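Local coordinates for pentatricopeptide repeat-containing protein 10, chloroplastic (Zea mays, PDB 4M59), which binds specific single-stranded intergenic RNA elements of chloroplast transcripts and acts as a barrier to exonucleases, so stabilising the mRNA, at residues G325-K329 with K330-T334; R352-W355 with N356-A360; T372-L375 with E376-S380; G401-T404 with N405-M409. The protein carries 4 engineered substitutions. All coordinates share one frame; numbering follows the deposited sequence.

Contact 1 (G325-K329 with K330-T334); sequences GMLGK and KSRFT
Leu327, Gly328, Ser331 and Arg332 meet in a local helix-ending turn, where helix 317-328 gives way to helix 333-346 within the predicted eighth pentatricopeptide repeat. Ser331 is the first residue to leave helical backbone angles, with phi at +53°, and the end takes the form of a Schellman motif. Its closing bond runs from Arg332 N to Leu327 O, 3.1 Å and nearly straight at 168°; Lys330 N reaches the same oxygen in a weak, more bent bond. Gly328 to Ser331 also make a type I beta turn, in which Ser331 N sits 2.6 Å from Gly328 O, above the carbonyl plane and not on a lone pair. The side chains of Leu327 and Arg332 cross at about a right angle, with Leu327 CD2 4.0 Å from Arg332 NE. Bends at chi2 and chi3 turn the arginine past this methyl, and its NH1 goes on to a salt bridge with Asp299. Leu327 packs on Leu302 of helix 298-310 and on Val335 and Met336 of helix 333-346, while Gly328 O is hydrogen-bonded to Ser362 OG, which joins the turn to the loop after helix 352-359.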
ATOM      1  N   GLY A 325       8.774  13.570  -7.449  1.00 67.47           N
ATOM      2  CA  GLY A 325       7.900  12.729  -6.673  1.00 68.17           C
ATOM      3  C   GLY A 325       8.161  11.277  -6.933  1.00 69.41           C
ATOM      4  O   GLY A 325       8.203  10.476  -6.018  1.00 70.24           O
ATOM      5  N   MET A 326       8.322  10.952  -8.213  1.00 80.20           N
ATOM      6  CA  MET A 326       8.640   9.600  -8.639  1.00 82.02           C
ATOM      7  C   MET A 326       9.920   9.148  -7.971  1.00 82.91           C
ATOM      8  O   MET A 326      10.013   8.031  -7.460  1.00 84.84           O
ATOM      9  CB  MET A 326       8.828   9.550 -10.154  1.00 90.70           C
ATOM     10  CG  MET A 326       7.540   9.552 -10.956  1.00 90.45           C
ATOM     11  SD  MET A 326       7.875   9.415 -12.721  1.00 90.49           S
ATOM     12  CE  MET A 326       9.327   8.366 -12.706  1.00 92.54           C
ATOM     13  N   LEU A 327      10.917  10.023  -7.978  1.00 73.48           N
ATOM     14  CA  LEU A 327      12.191   9.702  -7.381  1.00 74.17           C
ATOM     15  C   LEU A 327      12.066   9.623  -5.883  1.00 73.93           C
ATOM     16  O   LEU A 327      12.874   8.998  -5.220  1.00 74.81           O
ATOM     17  CB  LEU A 327      13.198  10.773  -7.731  1.00 71.90           C
ATOM     18  CG  LEU A 327      13.424  10.995  -9.207  1.00 71.71           C
ATOM     19  CD1 LEU A 327      14.299  12.181  -9.395  1.00 70.10           C
ATOM     20  CD2 LEU A 327      14.073   9.783  -9.767  1.00 74.04           C
ATOM     21  N   GLY A 328      11.046  10.277  -5.355  1.00 71.42           N
ATOM     22  CA  GLY A 328      10.871  10.363  -3.928  1.00 70.97           C
ATOM     23  C   GLY A 328      10.653   9.005  -3.338  1.00 72.60           C
ATOM     24  O   GLY A 328      11.332   8.596  -2.415  1.00 72.88           O
ATOM     25  N   LYS A 329       9.755   8.291  -3.964  1.00 77.49           N
ATOM     26  CA  LYS A 329       9.355   7.012  -3.483  1.00 79.65           C
ATOM     27  C   LYS A 329      10.451   6.031  -3.571  1.00 81.74           C
ATOM     28  O   LYS A 329      10.392   4.993  -2.976  1.00 83.86           O
ATOM     29  CB  LYS A 329       8.202   6.524  -4.296  1.00 89.43           C
ATOM     30  CG  LYS A 329       6.968   7.248  -4.004  1.00 87.88           C
ATOM     31  CD  LYS A 329       6.202   7.514  -5.248  1.00 87.53           C
ATOM     32  CE  LYS A 329       4.872   8.103  -4.919  1.00 86.51           C
ATOM     33  NZ  LYS A 329       4.871   8.898  -3.671  1.00 85.25           N
ATOM     34  N   LYS A 330      11.462   6.353  -4.368  1.00 77.37           N
ATOM     35  CA  LYS A 330      12.640   5.503  -4.502  1.00 79.39           C
ATOM     36  C   LYS A 330      13.754   6.105  -3.665  1.00 77.43           C
ATOM     37  O   LYS A 330      14.823   5.519  -3.507  1.00 78.28           O
ATOM     38  CB  LYS A 330      13.067   5.405  -5.965  1.00 94.94           C
ATOM     39  CG  LYS A 330      12.574   4.155  -6.673  1.00 98.56           C
ATOM     40  CD  LYS A 330      11.156   3.803  -6.255  1.00 98.90           C
ATOM     41  CE  LYS A 330      10.887   2.316  -6.409  1.00103.28           C
ATOM     42  NZ  LYS A 330      10.506   1.962  -7.802  1.00104.43           N
ATOM     43  N   SER A 331      13.478   7.285  -3.126  1.00 78.04           N
ATOM     44  CA  SER A 331      14.415   7.984  -2.274  1.00 76.32           C
ATOM     45  C   SER A 331      15.755   8.132  -2.942  1.00 76.49           C
ATOM     46  O   SER A 331      16.787   7.929  -2.330  1.00 76.29           O
ATOM     47  CB  SER A 331      14.594   7.238  -0.967  1.00 84.11           C
ATOM     48  OG  SER A 331      15.366   6.081  -1.183  1.00 85.93           O
ATOM     49  N   ARG A 332      15.738   8.488  -4.213  1.00 84.13           N
ATOM     50  CA  ARG A 332      16.980   8.632  -4.947  1.00 84.60           C
ATOM     51  C   ARG A 332      17.556  10.001  -4.695  1.00 82.47           C
ATOM     52  O   ARG A 332      17.520  10.868  -5.551  1.00 81.68           O
ATOM     53  CB  ARG A 332      16.763   8.363  -6.438  1.00 89.08           C
ATOM     54  CG  ARG A 332      16.728   6.869  -6.778  1.00 92.30           C
ATOM     55  CD  ARG A 332      15.801   6.541  -7.930  0.62 93.71           C
ATOM     56  NE  ARG A 332      16.442   6.620  -9.239  0.57 94.66           N
ATOM     57  CZ  ARG A 332      16.725   5.573  -9.999  1.00 98.02           C
ATOM     58  NH1 ARG A 332      17.305   5.745 -11.176  0.53 98.35           N
ATOM     59  NH2 ARG A 332      16.430   4.354  -9.586  1.00101.01           N
ATOM     60  N   PHE A 333      18.088  10.186  -3.492  1.00 77.26           N
ATOM     61  CA  PHE A 333      18.563  11.481  -3.020  1.00 75.63           C
ATOM     62  C   PHE A 333      19.463  12.245  -3.993  1.00 75.32           C
ATOM     63  O   PHE A 333      19.135  13.356  -4.406  1.00 74.15           O
ATOM     64  CB  PHE A 333      19.270  11.330  -1.673  1.00 71.76           C
ATOM     65  CG  PHE A 333      18.460  10.589  -0.648  1.00 71.90           C
ATOM     66  CD1 PHE A 333      17.079  10.690  -0.636  1.00 71.83           C
ATOM     67  CD2 PHE A 333      19.077   9.793   0.300  1.00 72.14           C
ATOM     68  CE1 PHE A 333      16.332  10.011   0.303  1.00 72.10           C
ATOM     69  CE2 PHE A 333      18.335   9.111   1.245  1.00 72.42           C
ATOM     70  CZ  PHE A 333      16.957   9.219   1.245  1.00 72.48           C
ATOM     71  N   THR A 334      20.606  11.662  -4.343  1.00 74.01           N
ATOM     72  CA  THR A 334      21.599  12.382  -5.115  1.00 73.68           C
ATOM     73  C   THR A 334      21.070  12.929  -6.421  1.00 73.23           C
ATOM     74  O   THR A 334      21.358  14.054  -6.786  1.00 71.66           O
ATOM     75  CB  THR A 334      22.788  11.497  -5.389  1.00 82.91           C
ATOM     76  OG1 THR A 334      23.334  11.061  -4.142  1.00 82.64           O
ATOM     77  CG2 THR A 334      23.838  12.255  -6.125  1.00 82.60           C
TER

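Contact 2 (R352-W355 with N356-A360); sequences RVTW and NTMLA
Val353 and Thr357 meet one turn apart on helix 352-359, where the backbone carbonyls of 352-355 take up the N-H groups that follow. Asn356 N reaches Arg352 O only weakly. Thr357 N bonds to Val353 O at 2.9 Å, and Met358 N to Thr354 O at 3.0 Å with an N-H...O angle of 149°. The last bond of the series, Leu359 N to Trp355 O, is bent to 127° and weak. Val353 O has a second partner: with chi1 at -59°, Thr357 OG1 stands beside its own backbone N and turns back to this carbonyl, although the modelled 2.4 Å between Thr357 OG1 and Val353 O is too short to be trusted in detail. The other threonine hydroxyl, Thr354 OG1, accepts from Asn321 ND2 of helix 317-328. Met358 O, in turn, is hydrogen-bonded to Tyr370 OH. The modelled approach of Met358 CG to Thr354 O, 2.9 Å, is too close to be relied on. Asn356 lays its CB against Arg352 O, and its side chain packs on Gly558 of the second subunit. Thr354 and Thr357 face helix 317-328 through Leu324, Met358 faces helix 333-346 through Met336 and Leu340, and Trp355 and Leu359 face helix 367-380.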
ATOM      1  N   ARG A 352       6.587  25.773  -3.246  1.00 81.14           N
ATOM      2  CA  ARG A 352       6.292  25.121  -1.974  1.00 82.04           C
ATOM      3  C   ARG A 352       5.992  23.643  -2.174  1.00 80.22           C
ATOM      4  O   ARG A 352       6.009  22.855  -1.231  1.00 79.96           O
ATOM      5  CB  ARG A 352       5.104  25.800  -1.288  1.00 85.22           C
ATOM      6  CG  ARG A 352       5.115  27.316  -1.378  1.00 87.39           C
ATOM      7  CD  ARG A 352       4.046  27.825  -2.333  1.00 88.12           C
ATOM      8  NE  ARG A 352       2.966  28.512  -1.632  1.00 90.92           N
ATOM      9  CZ  ARG A 352       2.068  29.293  -2.225  1.00 92.13           C
ATOM     10  NH1 ARG A 352       2.118  29.490  -3.534  1.00 91.08           N
ATOM     11  NH2 ARG A 352       1.118  29.878  -1.506  1.00 93.92           N
ATOM     12  N   VAL A 353       5.714  23.282  -3.420  1.00 57.05           N
ATOM     13  CA  VAL A 353       5.368  21.927  -3.781  1.00 55.49           C
ATOM     14  C   VAL A 353       6.626  21.169  -4.070  1.00 53.83           C
ATOM     15  O   VAL A 353       6.741  20.002  -3.766  1.00 52.96           O
ATOM     16  CB  VAL A 353       4.531  21.919  -5.041  1.00 58.48           C
ATOM     17  CG1 VAL A 353       4.039  20.536  -5.320  1.00 57.25           C
ATOM     18  CG2 VAL A 353       3.375  22.867  -4.895  1.00 60.28           C
ATOM     19  N   THR A 354       7.571  21.868  -4.675  1.00 56.45           N
ATOM     20  CA  THR A 354       8.861  21.307  -4.978  1.00 54.98           C
ATOM     21  C   THR A 354       9.551  20.899  -3.708  1.00 55.09           C
ATOM     22  O   THR A 354       9.996  19.783  -3.586  1.00 54.23           O
ATOM     23  CB  THR A 354       9.708  22.310  -5.714  1.00 58.42           C
ATOM     24  OG1 THR A 354       9.097  22.597  -6.970  1.00 58.14           O
ATOM     25  CG2 THR A 354      11.066  21.756  -5.959  1.00 57.00           C
ATOM     26  N   TRP A 355       9.611  21.800  -2.743  1.00 54.97           N
ATOM     27  CA  TRP A 355      10.270  21.507  -1.489  1.00 55.20           C
ATOM     28  C   TRP A 355       9.601  20.394  -0.716  1.00 55.27           C
ATOM     29  O   TRP A 355      10.260  19.526  -0.172  1.00 54.54           O
ATOM     30  CB  TRP A 355      10.326  22.750  -0.626  1.00 56.80           C
ATOM     31  CG  TRP A 355      11.039  23.845  -1.264  1.00 56.46           C
ATOM     32  CD1 TRP A 355      10.548  25.053  -1.566  1.00 57.60           C
ATOM     33  CD2 TRP A 355      12.388  23.834  -1.702  1.00 54.73           C
ATOM     34  NE1 TRP A 355      11.502  25.813  -2.163  1.00 56.52           N
ATOM     35  CE2 TRP A 355      12.649  25.080  -2.251  1.00 54.84           C
ATOM     36  CE3 TRP A 355      13.406  22.893  -1.676  1.00 53.08           C
ATOM     37  CZ2 TRP A 355      13.874  25.409  -2.775  1.00 52.99           C
ATOM     38  CZ3 TRP A 355      14.614  23.222  -2.193  1.00 51.45           C
ATOM     39  CH2 TRP A 355      14.843  24.463  -2.734  1.00 51.14           C
ATOM     40  N   ASN A 356       8.277  20.466  -0.631  1.00 79.42           N
ATOM     41  CA  ASN A 356       7.501  19.489   0.119  1.00 79.11           C
ATOM     42  C   ASN A 356       7.651  18.107  -0.491  1.00 77.50           C
ATOM     43  O   ASN A 356       7.667  17.099   0.214  1.00 76.96           O
ATOM     44  CB  ASN A 356       6.026  19.890   0.158  1.00 98.60           C
ATOM     45  CG  ASN A 356       5.359  19.531   1.471  1.00 98.80           C
ATOM     46  OD1 ASN A 356       5.260  18.358   1.831  1.00 97.55           O
ATOM     47  ND2 ASN A 356       4.897  20.544   2.193  1.00100.55           N
ATOM     48  N   THR A 357       7.760  18.070  -1.814  1.00 55.85           N
ATOM     49  CA  THR A 357       7.969  16.840  -2.520  1.00 54.90           C
ATOM     50  C   THR A 357       9.326  16.327  -2.106  1.00 54.48           C
ATOM     51  O   THR A 357       9.494  15.151  -1.843  1.00 54.30           O
ATOM     52  CB  THR A 357       7.907  17.077  -4.022  1.00 53.86           C
ATOM     53  OG1 THR A 357       6.637  17.631  -4.359  1.00 54.38           O
ATOM     54  CG2 THR A 357       8.064  15.809  -4.765  1.00 53.41           C
ATOM     55  N   MET A 358      10.299  17.228  -2.033  1.00 59.16           N
ATOM     56  CA  MET A 358      11.663  16.842  -1.693  1.00 58.73           C
ATOM     57  C   MET A 358      11.802  16.315  -0.267  1.00 59.01           C
ATOM     58  O   MET A 358      12.721  15.556   0.026  1.00 58.72           O
ATOM     59  CB  MET A 358      12.624  18.009  -1.926  1.00 63.93           C
ATOM     60  CG  MET A 358      12.625  18.526  -3.354  1.00 63.35           C
ATOM     61  SD  MET A 358      14.214  18.324  -4.180  1.00 62.14           S
ATOM     62  CE  MET A 358      14.678  16.681  -3.649  1.00 62.53           C
ATOM     63  N   LEU A 359      10.894  16.710   0.623  1.00 64.95           N
ATOM     64  CA  LEU A 359      10.986  16.286   2.007  1.00 65.17           C
ATOM     65  C   LEU A 359      10.009  15.175   2.335  1.00 64.93           C
ATOM     66  O   LEU A 359       9.960  14.690   3.458  1.00 65.08           O
ATOM     67  CB  LEU A 359      10.729  17.458   2.935  1.00 63.12           C
ATOM     68  CG  LEU A 359      11.571  18.689   2.691  1.00 63.81           C
ATOM     69  CD1 LEU A 359      11.080  19.762   3.584  1.00 65.76           C
ATOM     70  CD2 LEU A 359      12.991  18.375   2.987  1.00 63.12           C
ATOM     71  N   ALA A 360       9.227  14.778   1.350  1.00 91.07           N
ATOM     72  CA  ALA A 360       8.265  13.719   1.538  1.00 91.15           C
ATOM     73  C   ALA A 360       8.913  12.408   1.190  1.00 91.29           C
ATOM     74  O   ALA A 360       8.240  11.436   0.882  1.00 91.90           O
ATOM     75  CB  ALA A 360       7.089  13.945   0.664  1.00 77.68           C
TER

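Contact 3 (T372-L375 with E376-S380); sequences TRVL and EGMRS. With PO4 (phosphate ion), chain E.
Leu375 and Arg379 lie one turn apart on helix 367-380, and the arginine crosses the leucine at a slant. Arg379 CB lies ahead of Leu375 O, 3.5 Å away, and CG comes closer to that oxygen, at 3.3 Å. From CG to NE the chain is extended, which brings the guanidinium across the leucine branches. There NH1 meets Leu375 CG at 3.3 Å, a tight fit, while Leu375 CD1 lies over one face of the guanidinium, 3.6 Å above its plane and displaced toward the rim. The tip ends in a salt bridge from NH2 to Glu412 of helix 403-413, so the charge is paired across the helices. On another side of the helix Arg373 and Glu376 run side by side, pointing the same way. Arg373 NH1 gives Glu376 OE2 a salt bridge of 3.0 Å whose hydrogen bond is weak, with the two planes 43° apart. Arg373 NH2 is shared between Asp369 OD1 and a weak bond to phosphate O1; this ion, probably from the crystallisation liquor, is also held by Arg121 of the second subunit. Met378 N lies in the carbonyl plane of Val374 O, at 2.9 Å, and Gly377 N approaches the same oxygen from above that plane. Val374 CG1 adds apolar contact with Met378 SD, 4.1 Å away. Buried leucine, valine and methionine beside exposed ion pairs mark an amphipathic helix of the pentatricopeptide-repeat superhelix.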
ATOM      1  N   THR A 372      19.189  18.040   5.153  1.00 49.83           N
ATOM      2  CA  THR A 372      19.998  19.189   5.458  1.00 49.57           C
ATOM      3  C   THR A 372      20.372  19.872   4.173  1.00 48.34           C
ATOM      4  O   THR A 372      20.425  21.084   4.102  1.00 47.99           O
ATOM      5  CB  THR A 372      21.248  18.781   6.204  1.00 49.16           C
ATOM      6  OG1 THR A 372      20.885  18.035   7.364  1.00 50.23           O
ATOM      7  CG2 THR A 372      21.996  19.990   6.643  1.00 48.73           C
ATOM      8  N   ARG A 373      20.614  19.083   3.138  1.00 62.81           N
ATOM      9  CA  ARG A 373      21.036  19.633   1.865  1.00 61.63           C
ATOM     10  C   ARG A 373      19.895  20.309   1.145  1.00 61.66           C
ATOM     11  O   ARG A 373      20.112  21.167   0.312  1.00 60.67           O
ATOM     12  CB  ARG A 373      21.646  18.546   0.994  1.00 65.10           C
ATOM     13  CG  ARG A 373      22.780  19.027   0.146  1.00 64.05           C
ATOM     14  CD  ARG A 373      23.847  19.670   1.001  1.00 63.59           C
ATOM     15  NE  ARG A 373      24.643  18.722   1.770  1.00 64.34           N
ATOM     16  CZ  ARG A 373      25.144  18.974   2.974  1.00 64.46           C
ATOM     17  NH1 ARG A 373      24.916  20.132   3.568  1.00 64.01           N
ATOM     18  NH2 ARG A 373      25.859  18.062   3.597  1.00 65.10           N
ATOM     19  N   VAL A 374      18.676  19.913   1.474  1.00 46.19           N
ATOM     20  CA  VAL A 374      17.483  20.514   0.917  1.00 46.64           C
ATOM     21  C   VAL A 374      17.161  21.783   1.648  1.00 47.52           C
ATOM     22  O   VAL A 374      16.893  22.811   1.053  1.00 47.44           O
ATOM     23  CB  VAL A 374      16.289  19.590   1.079  1.00 47.58           C
ATOM     24  CG1 VAL A 374      15.036  20.297   0.707  1.00 48.41           C
ATOM     25  CG2 VAL A 374      16.450  18.374   0.237  1.00 46.90           C
ATOM     26  N   LEU A 375      17.196  21.698   2.962  1.00 52.97           N
ATOM     27  CA  LEU A 375      16.953  22.824   3.824  1.00 54.22           C
ATOM     28  C   LEU A 375      17.964  23.925   3.579  1.00 52.83           C
ATOM     29  O   LEU A 375      17.668  25.094   3.706  1.00 53.51           O
ATOM     30  CB  LEU A 375      17.029  22.339   5.253  1.00 53.21           C
ATOM     31  CG  LEU A 375      16.934  23.303   6.416  1.00 54.72           C
ATOM     32  CD1 LEU A 375      15.757  24.191   6.261  1.00 56.60           C
ATOM     33  CD2 LEU A 375      16.792  22.471   7.647  1.00 55.96           C
ATOM     34  N   GLU A 376      19.167  23.522   3.207  1.00 61.49           N
ATOM     35  CA  GLU A 376      20.224  24.448   2.857  1.00 59.71           C
ATOM     36  C   GLU A 376      19.828  25.246   1.637  1.00 59.01           C
ATOM     37  O   GLU A 376      20.248  26.375   1.458  1.00 57.97           O
ATOM     38  CB  GLU A 376      21.493  23.665   2.567  1.00 70.76           C
ATOM     39  CG  GLU A 376      22.774  24.442   2.682  1.00 69.21           C
ATOM     40  CD  GLU A 376      23.933  23.699   2.080  1.00 68.30           C
ATOM     41  OE1 GLU A 376      24.110  23.771   0.850  1.00 67.39           O
ATOM     42  OE2 GLU A 376      24.661  23.031   2.833  1.00 68.71           O
ATOM     43  N   GLY A 377      19.006  24.638   0.793  1.00 59.86           N
ATOM     44  CA  GLY A 377      18.511  25.282  -0.402  1.00 59.41           C
ATOM     45  C   GLY A 377      17.240  26.059  -0.171  1.00 61.51           C
ATOM     46  O   GLY A 377      16.958  27.011  -0.871  1.00 61.30           O
ATOM     47  N   MET A 378      16.461  25.645   0.811  1.00 67.95           N
ATOM     48  CA  MET A 378      15.270  26.383   1.166  1.00 70.64           C
ATOM     49  C   MET A 378      15.693  27.709   1.742  1.00 70.85           C
ATOM     50  O   MET A 378      15.106  28.739   1.455  1.00 71.77           O
ATOM     51  CB  MET A 378      14.437  25.609   2.178  1.00 75.89           C
ATOM     52  CG  MET A 378      13.913  24.301   1.647  1.00 75.23           C
ATOM     53  SD  MET A 378      13.128  23.226   2.835  1.00 76.62           S
ATOM     54  CE  MET A 378      11.598  24.081   3.075  1.00 79.39           C
ATOM     55  N   ARG A 379      16.743  27.674   2.537  1.00 64.62           N
ATOM     56  CA  ARG A 379      17.209  28.870   3.188  1.00 64.39           C
ATOM     57  C   ARG A 379      17.792  29.851   2.213  1.00 62.02           C
ATOM     58  O   ARG A 379      17.374  30.992   2.167  1.00 62.63           O
ATOM     59  CB  ARG A 379      18.220  28.530   4.269  1.00 63.28           C
ATOM     60  CG  ARG A 379      17.601  27.844   5.448  1.00 65.75           C
ATOM     61  CD  ARG A 379      18.495  27.859   6.657  1.00 65.13           C
ATOM     62  NE  ARG A 379      17.702  27.804   7.877  1.00 67.96           N
ATOM     63  CZ  ARG A 379      17.615  26.746   8.662  1.00 68.75           C
ATOM     64  NH1 ARG A 379      18.284  25.659   8.366  1.00 67.09           N
ATOM     65  NH2 ARG A 379      16.864  26.780   9.740  1.00 71.29           N
ATOM     66  N   SER A 380      18.770  29.403   1.433  1.00 69.83           N
ATOM     67  CA  SER A 380      19.419  30.260   0.447  1.00 67.42           C
ATOM     68  C   SER A 380      18.424  30.746  -0.600  1.00 68.03           C
ATOM     69  O   SER A 380      18.635  31.779  -1.237  1.00 67.12           O
ATOM     70  CB  SER A 380      20.577  29.519  -0.226  1.00 73.70           C
ATOM     71  OG  SER A 380      20.117  28.358  -0.894  1.00 73.97           O
TER
HETATM   72  P   PO4 E 801      29.089  16.671   6.315  1.00 82.86           P
HETATM   73  O1  PO4 E 801      28.296  17.362   5.232  1.00 82.86           O
HETATM   74  O2  PO4 E 801      29.064  15.180   6.084  1.00 82.86           O
HETATM   75  O3  PO4 E 801      30.517  17.162   6.284  1.00 82.86           O
HETATM   76  O4  PO4 E 801      28.480  16.982   7.661  1.00 82.86           O

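Contact 4 (G401-T404 with N405-M409); sequences GSRT and NAFKM
Ser402 is the N-cap of helix 403-413, and its side chain meets Asn405 in the first turn of the helix, in the predicted tenth pentatricopeptide repeat. Gly401 before it has a positive phi, as the chain leaves helix 387-400. With chi1 at -179° Ser402 OG is swung to the far side of CB from its own backbone N and faces Asn405, where it accepts from ND2 at 2.8 Å and, more weakly, from the backbone N at 3.4 Å. The ND2 bond leaves the amide plane by 29°. The hydroxyl thus takes up a backbone N-H and ties down the asparagine amide, while Ser402 O receives Ala406 N at 3.0 Å, almost along its C=O axis. Thr404 holds its methyl CG2 near Asn405 N and its OG1 beside its own N, and that hydroxyl is hydrogen-bonded to Asp87 of the second subunit. Arg403 is extended throughout, with CG anti to the backbone N, and this stretches it across Phe407. Its CG lies 3.8 Å from Phe407 CE2, and its guanidinium, inclined 38° to the ring, is held at the tip by a salt bridge from NH1 to Asp437. Lys408, also extended beyond CG, rests its CG against Thr404 O. Phe407 N makes a straight bond to Arg403 O, and the ring turns an edge to that same carbonyl: Phe407 CD2 comes 3.1 Å from Arg403 O, which lies near the ring plane.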
ATOM      1  N   GLY A 401      15.524  10.213  12.031  1.00 67.00           N
ATOM      2  CA  GLY A 401      15.946   9.951  13.381  1.00 68.78           C
ATOM      3  C   GLY A 401      16.929  10.967  13.882  1.00 68.45           C
ATOM      4  O   GLY A 401      17.584  10.751  14.881  1.00 69.74           O
ATOM      5  N   SER A 402      17.033  12.087  13.190  1.00 63.60           N
ATOM      6  CA  SER A 402      17.930  13.119  13.649  1.00 63.85           C
ATOM      7  C   SER A 402      17.283  13.879  14.761  1.00 65.77           C
ATOM      8  O   SER A 402      16.863  15.002  14.572  1.00 66.14           O
ATOM      9  CB  SER A 402      18.290  14.079  12.542  1.00 73.37           C
ATOM     10  OG  SER A 402      19.190  15.050  13.034  1.00 73.93           O
ATOM     11  N   ARG A 403      17.214  13.252  15.921  1.00 60.42           N
ATOM     12  CA  ARG A 403      16.589  13.854  17.072  1.00 62.71           C
ATOM     13  C   ARG A 403      17.143  15.221  17.315  1.00 63.49           C
ATOM     14  O   ARG A 403      16.419  16.159  17.580  1.00 64.98           O
ATOM     15  CB  ARG A 403      16.808  12.997  18.307  1.00 65.65           C
ATOM     16  CG  ARG A 403      16.625  13.782  19.559  1.00 68.18           C
ATOM     17  CD  ARG A 403      16.606  12.945  20.784  1.00 70.55           C
ATOM     18  NE  ARG A 403      16.444  13.792  21.952  1.00 72.99           N
ATOM     19  CZ  ARG A 403      16.252  13.340  23.177  1.00 75.11           C
ATOM     20  NH1 ARG A 403      16.187  12.047  23.405  1.00 76.37           N
ATOM     21  NH2 ARG A 403      16.119  14.197  24.170  1.00 75.36           N
ATOM     22  N   THR A 404      18.450  15.329  17.198  1.00 63.10           N
ATOM     23  CA  THR A 404      19.134  16.563  17.481  1.00 63.44           C
ATOM     24  C   THR A 404      18.639  17.702  16.614  1.00 63.13           C
ATOM     25  O   THR A 404      18.417  18.799  17.103  1.00 64.24           O
ATOM     26  CB  THR A 404      20.622  16.362  17.289  1.00 59.78           C
ATOM     27  OG1 THR A 404      21.051  15.304  18.140  1.00 60.42           O
ATOM     28  CG2 THR A 404      21.366  17.604  17.644  1.00 59.33           C
ATOM     29  N   ASN A 405      18.443  17.434  15.331  1.00 55.32           N
ATOM     30  CA  ASN A 405      18.062  18.478  14.395  1.00 54.98           C
ATOM     31  C   ASN A 405      16.586  18.792  14.383  1.00 56.72           C
ATOM     32  O   ASN A 405      16.187  19.899  14.070  1.00 57.55           O
ATOM     33  CB  ASN A 405      18.529  18.121  13.000  1.00 55.64           C
ATOM     34  CG  ASN A 405      19.992  18.315  12.821  1.00 54.15           C
ATOM     35  OD1 ASN A 405      20.538  19.347  13.179  1.00 54.09           O
ATOM     36  ND2 ASN A 405      20.644  17.318  12.271  1.00 52.72           N
ATOM     37  N   ALA A 406      15.775  17.813  14.728  1.00 56.00           N
ATOM     38  CA  ALA A 406      14.357  18.045  14.864  1.00 57.15           C
ATOM     39  C   ALA A 406      14.098  19.073  15.943  1.00 60.62           C
ATOM     40  O   ALA A 406      13.358  20.019  15.749  1.00 62.32           O
ATOM     41  CB  ALA A 406      13.666  16.777  15.194  1.00 50.50           C
ATOM     42  N   PHE A 407      14.731  18.890  17.089  1.00 59.58           N
ATOM     43  CA  PHE A 407      14.546  19.794  18.203  1.00 61.70           C
ATOM     44  C   PHE A 407      15.117  21.163  17.926  1.00 60.38           C
ATOM     45  O   PHE A 407      14.620  22.156  18.425  1.00 61.06           O
ATOM     46  CB  PHE A 407      15.159  19.222  19.473  1.00 62.85           C
ATOM     47  CG  PHE A 407      14.295  18.216  20.146  1.00 63.08           C
ATOM     48  CD1 PHE A 407      13.385  18.598  21.089  1.00 63.80           C
ATOM     49  CD2 PHE A 407      14.389  16.890  19.827  1.00 61.87           C
ATOM     50  CE1 PHE A 407      12.595  17.677  21.698  1.00 63.73           C
ATOM     51  CE2 PHE A 407      13.599  15.969  20.439  1.00 61.96           C
ATOM     52  CZ  PHE A 407      12.703  16.359  21.370  1.00 63.00           C
ATOM     53  N   LYS A 408      16.165  21.220  17.130  1.00 56.71           N
ATOM     54  CA  LYS A 408      16.708  22.500  16.751  1.00 55.07           C
ATOM     55  C   LYS A 408      15.740  23.191  15.826  1.00 55.92           C
ATOM     56  O   LYS A 408      15.562  24.389  15.889  1.00 56.18           O
ATOM     57  CB  LYS A 408      18.060  22.339  16.075  1.00 55.49           C
ATOM     58  CG  LYS A 408      19.217  22.205  17.023  1.00 54.38           C
ATOM     59  CD  LYS A 408      20.524  22.320  16.286  1.00 51.67           C
ATOM     60  CE  LYS A 408      21.713  22.262  17.205  1.00 50.57           C
ATOM     61  NZ  LYS A 408      22.974  22.348  16.446  1.00 48.21           N
ATOM     62  N   MET A 409      15.126  22.412  14.942  1.00 59.11           N
ATOM     63  CA  MET A 409      14.125  22.940  14.023  1.00 60.00           C
ATOM     64  C   MET A 409      12.918  23.362  14.841  1.00 63.03           C
ATOM     65  O   MET A 409      12.256  24.353  14.540  1.00 64.00           O
ATOM     66  CB  MET A 409      13.720  21.867  13.011  1.00 62.00           C
ATOM     67  CG  MET A 409      14.131  22.168  11.579  1.00 59.57           C
ATOM     68  SD  MET A 409      15.539  23.286  11.465  1.00 57.61           S
ATOM     69  CE  MET A 409      14.868  24.547  10.387  1.00 57.95           C
TER

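In the fold
All four contacts are local, and along the chain they run in series, none nesting in or crossing another. Contact 1 rounds the turn between helices 317-328 and 333-346; contact 2 follows on helix 352-359, and the two touch where Gly325 N meets Thr357 CG2 at 3.6 Å. Contact 3, on helix 367-380, packs against contact 2, with Trp355 CE3 3.6 Å from Met378 CG. Contact 4 opens helix 403-413 and meets contact 3 through Met409, whose CE reaches Leu375 and Arg379. Contacts 1 and 4 stay apart, with centres about 22 Å from each other. Together the four step along the superhelix, passing over helix 387-400 between contacts 3 and 4, and contacts 2 and 4 also touch the second subunit.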